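Local coordinates for protein endo-beta-1,4-glucanase (Streptomyces sp., PDB 1OA4) that hydrolyses internal beta-1,4-glucosidic bonds of cellulose, as an endoglucanase of glycoside hydrolase family 12 with a beta-jelly-roll fold, at residues S90-G95 with G210-S215; N1-D6 with T29-V34; I13-V18 with A70-L75. All blocks are in the same frame, centred on the assembly; numbering follows the deposited sequence.

Contact 1: residues S90-G95 with G210-S215; sequences SYRYTG and GLAVNS
Arg92 and Ala212 form a hydrogen-bonded antiparallel pair, and their backbone exchange sets the register between strands 86-92 and 212-218. Arg92 N bonds Ala212 O at 2.9 Å, and Ala212 N returns a bond to Arg92 O. One residue back along 86-92, and one on from Ala212, Tyr91 and Val213 make the non-hydrogen-bonded pair. The register then slips by one in a beta bulge: Ser90 O takes Asn214 N at 2.7 Å, whereas Ser90 N reaches past to Ser215 O.

Polar side chains work on the face that carries Ser90, Arg92 and Ala212. Ser90 OG lies opposite its own backbone N (chi1 171°) and accepts Asn214 ND2 at 3.1 Å, within the amide plane and at 170° on the hydrogen, so the Asn214 side chain staples the bulge. Arg92 is extended as far as CD and then bends at chi3 (74°), which lays its guanidinium over Ala212 CB, the methyl sitting 3.7 Å from Arg92 CZ. From there Arg92 NH2 bonds Gly210 O at 3.0 Å, coming from above the carbonyl plane, and Arg92 NE adds a weak bond to the same oxygen. Arg92 NH2 also forms a salt bridge with Glu40.

Apolar contacts gather on the other face. Tyr91 and Val213 run side by side, with Tyr91 CE1 3.7 Å from Val213 CG2, and both pack on strand 194-204; the Tyr91 ring meets that of Phe202, which Val213 also touches. Past the end of strand 86-92, the Leu211 and Thr94 side chains cross at about a right angle, Leu211 CD2 3.6 Å from Thr94 OG1, a hydroxyl bonded to Asn96 O.

The pairing is therefore amphipathic: aromatic and aliphatic groups turn into the sandwich core, while on the outer face an arginine shared between a carbonyl and a carboxylate links the end of strand 86-92 both to the loop leading into strand 212-218 and to strand 39-44.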
loop_
_atom_site.group_PDB
_atom_site.type_symbol
_atom_site.label_atom_id
_atom_site.label_comp_id
_atom_site.label_asym_id
_atom_site.label_seq_id
_atom_site.Cartn_x
_atom_site.Cartn_y
_atom_site.Cartn_z
ATOM N N SER A 90 -0.680 4.696 -11.135
ATOM C CA SER A 90 -0.532 6.070 -11.606
ATOM C C SER A 90 -1.275 6.915 -10.596
ATOM O O SER A 90 -2.438 6.637 -10.292
ATOM C CB SER A 90 -1.155 6.227 -12.978
ATOM O OG SER A 90 -1.179 7.608 -13.317
ATOM N N TYR A 91 -0.595 7.943 -10.090
ATOM C CA TYR A 91 -1.101 8.811 -9.041
ATOM C C TYR A 91 -1.265 10.265 -9.481
ATOM O O TYR A 91 -0.522 10.762 -10.333
ATOM C CB TYR A 91 -0.105 8.844 -7.874
ATOM C CG TYR A 91 -0.030 7.654 -6.949
ATOM C CD1 TYR A 91 -1.105 7.318 -6.128
ATOM C CD2 TYR A 91 1.147 6.941 -6.809
ATOM C CE1 TYR A 91 -0.999 6.277 -5.212
ATOM C CE2 TYR A 91 1.246 5.889 -5.902
ATOM C CZ TYR A 91 0.175 5.582 -5.116
ATOM O OH TYR A 91 0.315 4.555 -4.192
ATOM N N ARG A 92 -2.235 10.940 -8.876
ATOM C CA ARG A 92 -2.391 12.375 -9.037
ATOM C C ARG A 92 -2.201 12.969 -7.652
ATOM O O ARG A 92 -2.892 12.582 -6.701
ATOM C CB ARG A 92 -3.779 12.723 -9.564
ATOM C CG ARG A 92 -3.888 14.169 -9.969
ATOM C CD ARG A 92 -5.253 14.504 -10.518
ATOM N NE ARG A 92 -6.305 14.598 -9.516
ATOM C CZ ARG A 92 -7.483 13.961 -9.596
ATOM N NH1 ARG A 92 -7.737 13.175 -10.635
ATOM N NH2 ARG A 92 -8.399 14.130 -8.640
ATOM N N TYR A 93 -1.279 13.916 -7.546
ATOM C CA TYR A 93 -0.962 14.536 -6.278
ATOM C C TYR A 93 -1.536 15.935 -6.138
ATOM O O TYR A 93 -1.989 16.524 -7.121
ATOM C CB TYR A 93 0.545 14.611 -6.171
ATOM C CG TYR A 93 1.219 13.271 -6.213
ATOM C CD1 TYR A 93 0.832 12.265 -5.360
ATOM C CD2 TYR A 93 2.261 13.014 -7.081
ATOM C CE1 TYR A 93 1.444 11.055 -5.365
ATOM C CE2 TYR A 93 2.891 11.801 -7.091
ATOM C CZ TYR A 93 2.486 10.807 -6.219
ATOM O OH TYR A 93 3.109 9.580 -6.218
ATOM N N THR A 94 -1.519 16.450 -4.910
ATOM C CA THR A 94 -1.937 17.818 -4.631
ATOM C C THR A 94 -0.783 18.517 -3.914
ATOM O O THR A 94 0.055 17.886 -3.264
ATOM C CB THR A 94 -3.184 17.901 -3.749
ATOM O OG1 THR A 94 -2.927 17.259 -2.497
ATOM C CG2 THR A 94 -4.338 17.117 -4.347
ATOM N N GLY A 95 -0.717 19.830 -4.063
ATOM C CA GLY A 95 0.296 20.619 -3.379
ATOM C C GLY A 95 -0.006 20.807 -1.904
ATOM O O GLY A 95 0.902 21.076 -1.124
ATOM N N GLY A 210 -8.684 15.519 -3.232
ATOM C CA GLY A 210 -8.142 15.762 -4.562
ATOM C C GLY A 210 -7.115 14.736 -4.999
ATOM O O GLY A 210 -6.797 14.635 -6.183
ATOM N N LEU A 211 -6.552 14.009 -4.035
ATOM C CA LEU A 211 -5.616 12.924 -4.323
ATOM C C LEU A 211 -6.360 11.804 -5.045
ATOM O O LEU A 211 -7.534 11.532 -4.753
ATOM C CB LEU A 211 -5.028 12.366 -3.027
ATOM C CG LEU A 211 -4.123 13.321 -2.243
ATOM C CD1 LEU A 211 -3.726 12.710 -0.907
ATOM C CD2 LEU A 211 -2.885 13.671 -3.049
ATOM N N ALA A 212 -5.686 11.170 -5.995
ATOM C CA ALA A 212 -6.296 10.091 -6.771
ATOM C C ALA A 212 -5.329 9.008 -7.209
ATOM O O ALA A 212 -4.151 9.263 -7.466
ATOM C CB ALA A 212 -6.984 10.662 -8.021
ATOM N N VAL A 213 -5.853 7.794 -7.308
ATOM C CA VAL A 213 -5.162 6.720 -7.979
ATOM C C VAL A 213 -5.850 6.716 -9.338
ATOM O O VAL A 213 -7.063 6.536 -9.412
ATOM C CB VAL A 213 -5.341 5.354 -7.272
ATOM C CG1 VAL A 213 -4.918 4.200 -8.184
ATOM C CG2 VAL A 213 -4.535 5.328 -5.998
ATOM N N ASN A 214 -5.102 7.032 -10.393
ATOM C CA ASN A 214 -5.662 7.067 -11.744
ATOM C C ASN A 214 -5.897 5.661 -12.310
ATOM O O ASN A 214 -6.828 5.432 -13.089
ATOM C CB ASN A 214 -4.704 7.792 -12.695
ATOM C CG ASN A 214 -4.478 9.267 -12.341
ATOM O OD1 ASN A 214 -5.420 10.004 -12.067
ATOM N ND2 ASN A 214 -3.221 9.697 -12.369
ATOM N N SER A 215 -5.000 4.741 -11.978
ATOM C CA SER A 215 -5.061 3.382 -12.464
ATOM C C SER A 215 -4.176 2.508 -11.600
ATOM O O SER A 215 -3.303 2.998 -10.877
ATOM C CB SER A 215 -4.597 3.309 -13.925
ATOM O OG SER A 215 -3.248 3.711 -14.053
#

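Contact 2: residues N1-D6 with T29-V34; sequences NQQICD and TQCINV
Four backbone hydrogen bonds join Gln2 and Ile4 to Val34 and Ile32, two for each pair, so the amide and carbonyl of all four residues are used across the strands. Ile4 N to Ile32 O is 2.8 Å; Val34 N meets Gln2 O at the same length. Between these pairs, Gln3 CA approaches Ile32 O in a CA-H...O contact.

Past Ile4 the direct ladder gives way to sulfur and water. Cys5 SG and Cys31 SG form a disulfide with a chi3 of 103°, each sulfur set opposite its own carbonyl carbon. Cys5 O and Gln30 O, both acceptors, lie 3.1 Å apart, and a water bridges the strands here, donating to Cys5 O at 2.7 Å and accepting from Gln30 N at 2.9 Å. The amide end of Gln30 is held by Ser56 and Asn21, and Gln2 OE1 by Thr11.

Strand 2-4 forms one outer edge of the six-stranded sheet, and strand 30-34 separates it from strand 39-44. Ile4, Ile32 and Val34 share the inner face, where they pack against strands 10-13 and 17-20 of the other sheet.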
loop_
_atom_site.group_PDB
_atom_site.type_symbol
_atom_site.label_atom_id
_atom_site.label_comp_id
_atom_site.label_asym_id
_atom_site.label_seq_id
_atom_site.Cartn_x
_atom_site.Cartn_y
_atom_site.Cartn_z
ATOM N N ASN A 1 -19.861 5.990 -10.935
ATOM C CA ASN A 1 -19.161 6.621 -9.777
ATOM C C ASN A 1 -19.865 6.212 -8.511
ATOM O O ASN A 1 -21.093 6.329 -8.413
ATOM C CB ASN A 1 -19.194 8.147 -9.864
ATOM C CG ASN A 1 -18.352 8.696 -10.975
ATOM O OD1 ASN A 1 -18.593 8.413 -12.150
ATOM N ND2 ASN A 1 -17.363 9.521 -10.619
ATOM N N GLN A 2 -19.107 5.659 -7.570
ATOM C CA GLN A 2 -19.635 5.284 -6.287
ATOM C C GLN A 2 -18.916 6.005 -5.169
ATOM O O GLN A 2 -17.692 5.896 -5.050
ATOM C CB GLN A 2 -19.415 3.780 -6.099
ATOM C CG GLN A 2 -20.066 3.219 -4.877
ATOM C CD GLN A 2 -19.788 1.740 -4.694
ATOM O OE1 GLN A 2 -19.336 1.061 -5.624
ATOM N NE2 GLN A 2 -20.059 1.234 -3.492
ATOM N N GLN A 3 -19.675 6.721 -4.346
ATOM C CA GLN A 3 -19.106 7.351 -3.185
ATOM C C GLN A 3 -19.145 6.390 -1.989
ATOM O O GLN A 3 -20.190 5.822 -1.680
ATOM C CB GLN A 3 -19.857 8.626 -2.827
ATOM C CG GLN A 3 -19.278 9.302 -1.608
ATOM C CD GLN A 3 -20.183 10.388 -1.039
ATOM O OE1 GLN A 3 -21.287 10.116 -0.520
ATOM N NE2 GLN A 3 -19.718 11.613 -1.123
ATOM N N ILE A 4 -17.999 6.246 -1.324
ATOM C CA ILE A 4 -17.871 5.413 -0.133
ATOM C C ILE A 4 -17.328 6.261 0.998
ATOM O O ILE A 4 -16.224 6.815 0.882
ATOM C CB ILE A 4 -16.906 4.250 -0.378
ATOM C CG1 ILE A 4 -17.434 3.356 -1.503
ATOM C CG2 ILE A 4 -16.754 3.455 0.871
ATOM C CD1 ILE A 4 -16.547 2.170 -1.879
ATOM N N CYS A 5 -18.109 6.375 2.069
ATOM C CA CYS A 5 -17.689 7.115 3.249
ATOM C C CYS A 5 -17.581 6.227 4.492
ATOM O O CYS A 5 -16.886 6.581 5.425
ATOM C CB CYS A 5 -18.653 8.250 3.569
ATOM S SG CYS A 5 -18.851 9.480 2.247
ATOM N N ASP A 6 -18.244 5.083 4.499
ATOM C CA ASP A 6 -18.204 4.189 5.658
ATOM C C ASP A 6 -16.752 3.845 5.968
ATOM O O ASP A 6 -15.948 3.600 5.057
ATOM C CB ASP A 6 -18.977 2.901 5.378
ATOM C CG ASP A 6 -20.483 3.106 5.308
ATOM O OD1 ASP A 6 -20.970 4.208 5.620
ATOM O OD2 ASP A 6 -21.253 2.181 4.956
ATOM N N THR A 29 -14.622 12.190 9.315
ATOM C CA THR A 29 -15.156 11.675 8.058
ATOM C C THR A 29 -14.227 11.698 6.864
ATOM O O THR A 29 -13.630 12.718 6.550
ATOM C CB THR A 29 -16.399 12.461 7.711
ATOM O OG1 THR A 29 -17.368 12.289 8.751
ATOM C CG2 THR A 29 -17.064 11.909 6.409
ATOM N N GLN A 30 -14.129 10.550 6.200
ATOM C CA GLN A 30 -13.376 10.409 4.960
ATOM C C GLN A 30 -14.236 9.697 3.950
ATOM O O GLN A 30 -14.859 8.677 4.260
ATOM C CB GLN A 30 -12.113 9.583 5.159
ATOM C CG GLN A 30 -11.295 9.377 3.889
ATOM C CD GLN A 30 -10.080 8.509 4.125
ATOM O OE1 GLN A 30 -9.065 8.994 4.644
ATOM N NE2 GLN A 30 -10.170 7.223 3.764
ATOM N N CYS A 31 -14.240 10.218 2.725
ATOM C CA CYS A 31 -14.939 9.581 1.617
ATOM C C CYS A 31 -14.067 9.457 0.395
ATOM O O CYS A 31 -13.216 10.301 0.185
ATOM C CB CYS A 31 -16.136 10.410 1.185
ATOM S SG CYS A 31 -17.332 10.801 2.454
ATOM N N ILE A 32 -14.272 8.401 -0.393
ATOM C CA ILE A 32 -13.621 8.263 -1.693
ATOM C C ILE A 32 -14.705 8.116 -2.733
ATOM O O ILE A 32 -15.802 7.674 -2.411
ATOM C CB ILE A 32 -12.662 7.086 -1.748
ATOM C CG1 ILE A 32 -13.352 5.764 -1.407
ATOM C CG2 ILE A 32 -11.559 7.312 -0.758
ATOM C CD1 ILE A 32 -12.468 4.569 -1.598
ATOM N N ASN A 33 -14.409 8.555 -3.949
ATOM C CA ASN A 33 -15.319 8.387 -5.078
ATOM C C ASN A 33 -14.611 7.408 -6.007
ATOM O O ASN A 33 -13.540 7.729 -6.540
ATOM C CB ASN A 33 -15.554 9.738 -5.783
ATOM C CG ASN A 33 -16.666 9.683 -6.819
ATOM O OD1 ASN A 33 -17.608 8.900 -6.688
ATOM N ND2 ASN A 33 -16.563 10.514 -7.854
ATOM N N VAL A 34 -15.189 6.229 -6.186
ATOM C CA VAL A 34 -14.613 5.161 -7.011
ATOM C C VAL A 34 -15.169 5.168 -8.437
ATOM O O VAL A 34 -16.381 5.102 -8.636
ATOM C CB VAL A 34 -14.866 3.805 -6.353
ATOM C CG1 VAL A 34 -14.123 2.678 -7.095
ATOM C CG2 VAL A 34 -14.453 3.876 -4.887
HETATM O O HOH W 1 -16.009 8.463 7.088
#

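Contact 3: residues I13-V18 with A70-L75; sequences IQDRYV and APRTTL
Ala70 and Pro71 pack closely against the backbone of Asp15 and Arg16, and this is the tight part of the contact. Ala70 CB rests 3.2 Å from Arg16 O, while Val18 CG2 comes alongside Ala70, 3.6 Å from its CA. Pro71 presses its CB against Asp15 O at 3.4 Å. Both segments turn sharply here. Residues 70-73 make a type II beta turn closed by Thr73 N to Ala70 O, and Arg16 and Tyr17 form a classic beta bulge opposite Ile13, whose carbonyl oxygen accepts from both of their amides.

The Arg16 side chain leaves the backbone pointing away, then bends at chi2 (62°) and returns along the turn, bringing Arg16 CD to 3.3 Å from Pro71 O. Its CG lies over the centre of the Tyr17 ring. The guanidinium has Arg72 O and Thr73 N over one face and Tyr17 CE1 over the opposite one. Arg16 NH1 pairs with Asp62 in a salt bridge, and Arg16 NH2 donates to a water that also accepts from Thr74 N. Asp62 further receives the hydroxyl of Thr73, whose OG1 accepts Leu75 N in an ST turn.

Looser bonding marks the solvent-exposed side, where Arg72, bent at chi3, brings the edge of its guanidinium to Asp15. Arg72 NH1 and Arg72 NH2 both point to Asp15 O in weak bonds of 2.9 and 3.0 Å, and Arg72 NH1 forms a salt bridge with Asp15 OD2 at 3.2 Å, approached from well above the carboxylate plane.

Two arginines thus clasp the turns in different ways. Arg16 is packed between the turn and Tyr17, its charge probably balanced by Asp62, whereas the bent hydrogen bonds of Arg72 at the surface suggest a less directional hold that leans more on charge attraction.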
loop_
_atom_site.group_PDB
_atom_site.type_symbol
_atom_site.label_atom_id
_atom_site.label_comp_id
_atom_site.label_asym_id
_atom_site.label_seq_id
_atom_site.Cartn_x
_atom_site.Cartn_y
_atom_site.Cartn_z
ATOM N N ILE A 13 -13.208 -2.641 -8.707
ATOM C CA ILE A 13 -13.093 -2.076 -10.051
ATOM C C ILE A 13 -12.597 -3.160 -11.007
ATOM O O ILE A 13 -11.844 -4.046 -10.616
ATOM C CB ILE A 13 -12.182 -0.870 -10.086
ATOM C CG1 ILE A 13 -10.771 -1.237 -9.634
ATOM C CG2 ILE A 13 -12.824 0.209 -9.259
ATOM C CD1 ILE A 13 -9.744 -0.159 -9.873
ATOM N N GLN A 14 -13.059 -3.080 -12.257
ATOM C CA GLN A 14 -12.651 -3.966 -13.341
ATOM C C GLN A 14 -12.952 -5.442 -13.050
ATOM O O GLN A 14 -12.355 -6.335 -13.655
ATOM C CB GLN A 14 -11.163 -3.778 -13.631
ATOM C CG GLN A 14 -10.731 -2.342 -13.958
ATOM C CD GLN A 14 -9.208 -2.174 -13.897
ATOM O OE1 GLN A 14 -8.474 -2.780 -14.673
ATOM N NE2 GLN A 14 -8.740 -1.371 -12.955
ATOM N N ASP A 15 -13.864 -5.678 -12.112
ATOM C CA ASP A 15 -14.181 -7.025 -11.613
ATOM C C ASP A 15 -12.884 -7.757 -11.288
ATOM O O ASP A 15 -12.738 -8.953 -11.549
ATOM C CB ASP A 15 -15.002 -7.831 -12.616
ATOM C CG ASP A 15 -15.569 -9.106 -12.009
ATOM O OD1 ASP A 15 -15.938 -9.132 -10.808
ATOM O OD2 ASP A 15 -15.658 -10.165 -12.665
ATOM N N ARG A 16 -11.929 -7.032 -10.703
ATOM C CA ARG A 16 -10.607 -7.602 -10.476
ATOM C C ARG A 16 -9.877 -7.090 -9.234
ATOM O O ARG A 16 -9.061 -7.823 -8.672
ATOM C CB ARG A 16 -9.710 -7.369 -11.703
ATOM C CG ARG A 16 -8.322 -7.970 -11.606
ATOM C CD ARG A 16 -8.352 -9.495 -11.476
ATOM N NE ARG A 16 -7.039 -10.100 -11.376
ATOM C CZ ARG A 16 -6.362 -10.196 -10.232
ATOM N NH1 ARG A 16 -6.864 -9.695 -9.119
ATOM N NH2 ARG A 16 -5.185 -10.773 -10.213
ATOM N N TYR A 17 -10.107 -5.844 -8.843
ATOM C CA TYR A 17 -9.385 -5.276 -7.692
ATOM C C TYR A 17 -10.362 -4.677 -6.695
ATOM O O TYR A 17 -11.413 -4.168 -7.055
ATOM C CB TYR A 17 -8.378 -4.189 -8.137
ATOM C CG TYR A 17 -7.429 -4.638 -9.234
ATOM C CD1 TYR A 17 -6.482 -5.620 -9.020
ATOM C CD2 TYR A 17 -7.493 -4.075 -10.505
ATOM C CE1 TYR A 17 -5.634 -6.043 -10.050
ATOM C CE2 TYR A 17 -6.656 -4.474 -11.511
ATOM C CZ TYR A 17 -5.724 -5.449 -11.298
ATOM O OH TYR A 17 -4.890 -5.849 -12.331
ATOM N N VAL A 18 -10.000 -4.761 -5.421
ATOM C CA VAL A 18 -10.796 -4.194 -4.351
ATOM C C VAL A 18 -10.329 -2.765 -4.091
ATOM O O VAL A 18 -9.119 -2.499 -4.104
ATOM C CB VAL A 18 -10.624 -4.993 -3.048
ATOM C CG1 VAL A 18 -11.425 -4.362 -1.921
ATOM C CG2 VAL A 18 -10.993 -6.444 -3.266
ATOM N N ALA A 70 -9.706 -9.928 -3.693
ATOM C CA ALA A 70 -10.006 -9.449 -5.030
ATOM C C ALA A 70 -10.421 -10.609 -5.952
ATOM O O ALA A 70 -9.891 -11.716 -5.853
ATOM C CB ALA A 70 -8.786 -8.738 -5.582
ATOM N N PRO A 71 -11.396 -10.377 -6.824
ATOM C CA PRO A 71 -11.820 -11.440 -7.743
ATOM C C PRO A 71 -10.679 -11.993 -8.560
ATOM O O PRO A 71 -9.886 -11.217 -9.112
ATOM C CB PRO A 71 -12.820 -10.733 -8.665
ATOM C CG PRO A 71 -13.374 -9.644 -7.840
ATOM C CD PRO A 71 -12.189 -9.151 -6.990
ATOM N N ARG A 72 -10.620 -13.320 -8.622
ATOM C CA ARG A 72 -9.659 -14.070 -9.425
ATOM C C ARG A 72 -8.209 -13.897 -9.031
ATOM O O ARG A 72 -7.306 -14.237 -9.795
ATOM C CB ARG A 72 -9.843 -13.755 -10.904
ATOM C CG ARG A 72 -11.141 -14.287 -11.434
ATOM C CD ARG A 72 -11.337 -14.068 -12.958
ATOM N NE ARG A 72 -10.957 -12.724 -13.395
ATOM C CZ ARG A 72 -11.684 -11.636 -13.181
ATOM N NH1 ARG A 72 -12.837 -11.722 -12.534
ATOM N NH2 ARG A 72 -11.271 -10.454 -13.628
ATOM N N THR A 73 -7.964 -13.459 -7.799
ATOM C CA THR A 73 -6.601 -13.257 -7.384
ATOM C C THR A 73 -5.924 -14.614 -7.289
ATOM O O THR A 73 -6.590 -15.623 -7.016
ATOM C CB THR A 73 -6.536 -12.574 -5.985
ATOM O OG1 THR A 73 -5.170 -12.343 -5.642
ATOM C CG2 THR A 73 -7.155 -13.452 -4.870
ATOM N N THR A 74 -4.613 -14.647 -7.512
ATOM C CA THR A 74 -3.835 -15.868 -7.293
ATOM C C THR A 74 -3.121 -15.876 -5.943
ATOM O O THR A 74 -2.295 -16.761 -5.677
ATOM C CB THR A 74 -2.809 -16.061 -8.404
ATOM O OG1 THR A 74 -1.959 -14.903 -8.487
ATOM C CG2 THR A 74 -3.507 -16.160 -9.754
ATOM N N LEU A 75 -3.390 -14.865 -5.114
ATOM C CA LEU A 75 -2.800 -14.784 -3.783
ATOM C C LEU A 75 -3.787 -15.394 -2.786
ATOM O O LEU A 75 -4.992 -15.315 -2.986
ATOM C CB LEU A 75 -2.517 -13.328 -3.416
ATOM C CG LEU A 75 -1.466 -12.631 -4.307
ATOM C CD1 LEU A 75 -1.305 -11.163 -3.927
ATOM C CD2 LEU A 75 -0.113 -13.303 -4.334
HETATM O O HOH W 2 -3.174 -12.225 -8.232
#

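Overall arrangement
From the N terminus, contact 2 comes first: strand 2-4 pairs with strand 30-34 and closes a loop containing the hairpin of strands 10-13 and 17-20. Contact 3 starts inside that loop and ends beyond it, at 70-75, so the two cross along the chain; they also touch, Val34 CG1 lying 3.5 Å from Ile13 CG2. Contact 1 follows in series and spans the longest interval, bringing 90-95 to 210-215 near the C terminus. Contacts 1 and 2 belong to the same six-stranded sheet, their centres about 15 Å apart, whereas contact 3 binds the loop before strand 77-78 to the edge hairpin of the other sheet in the sandwich.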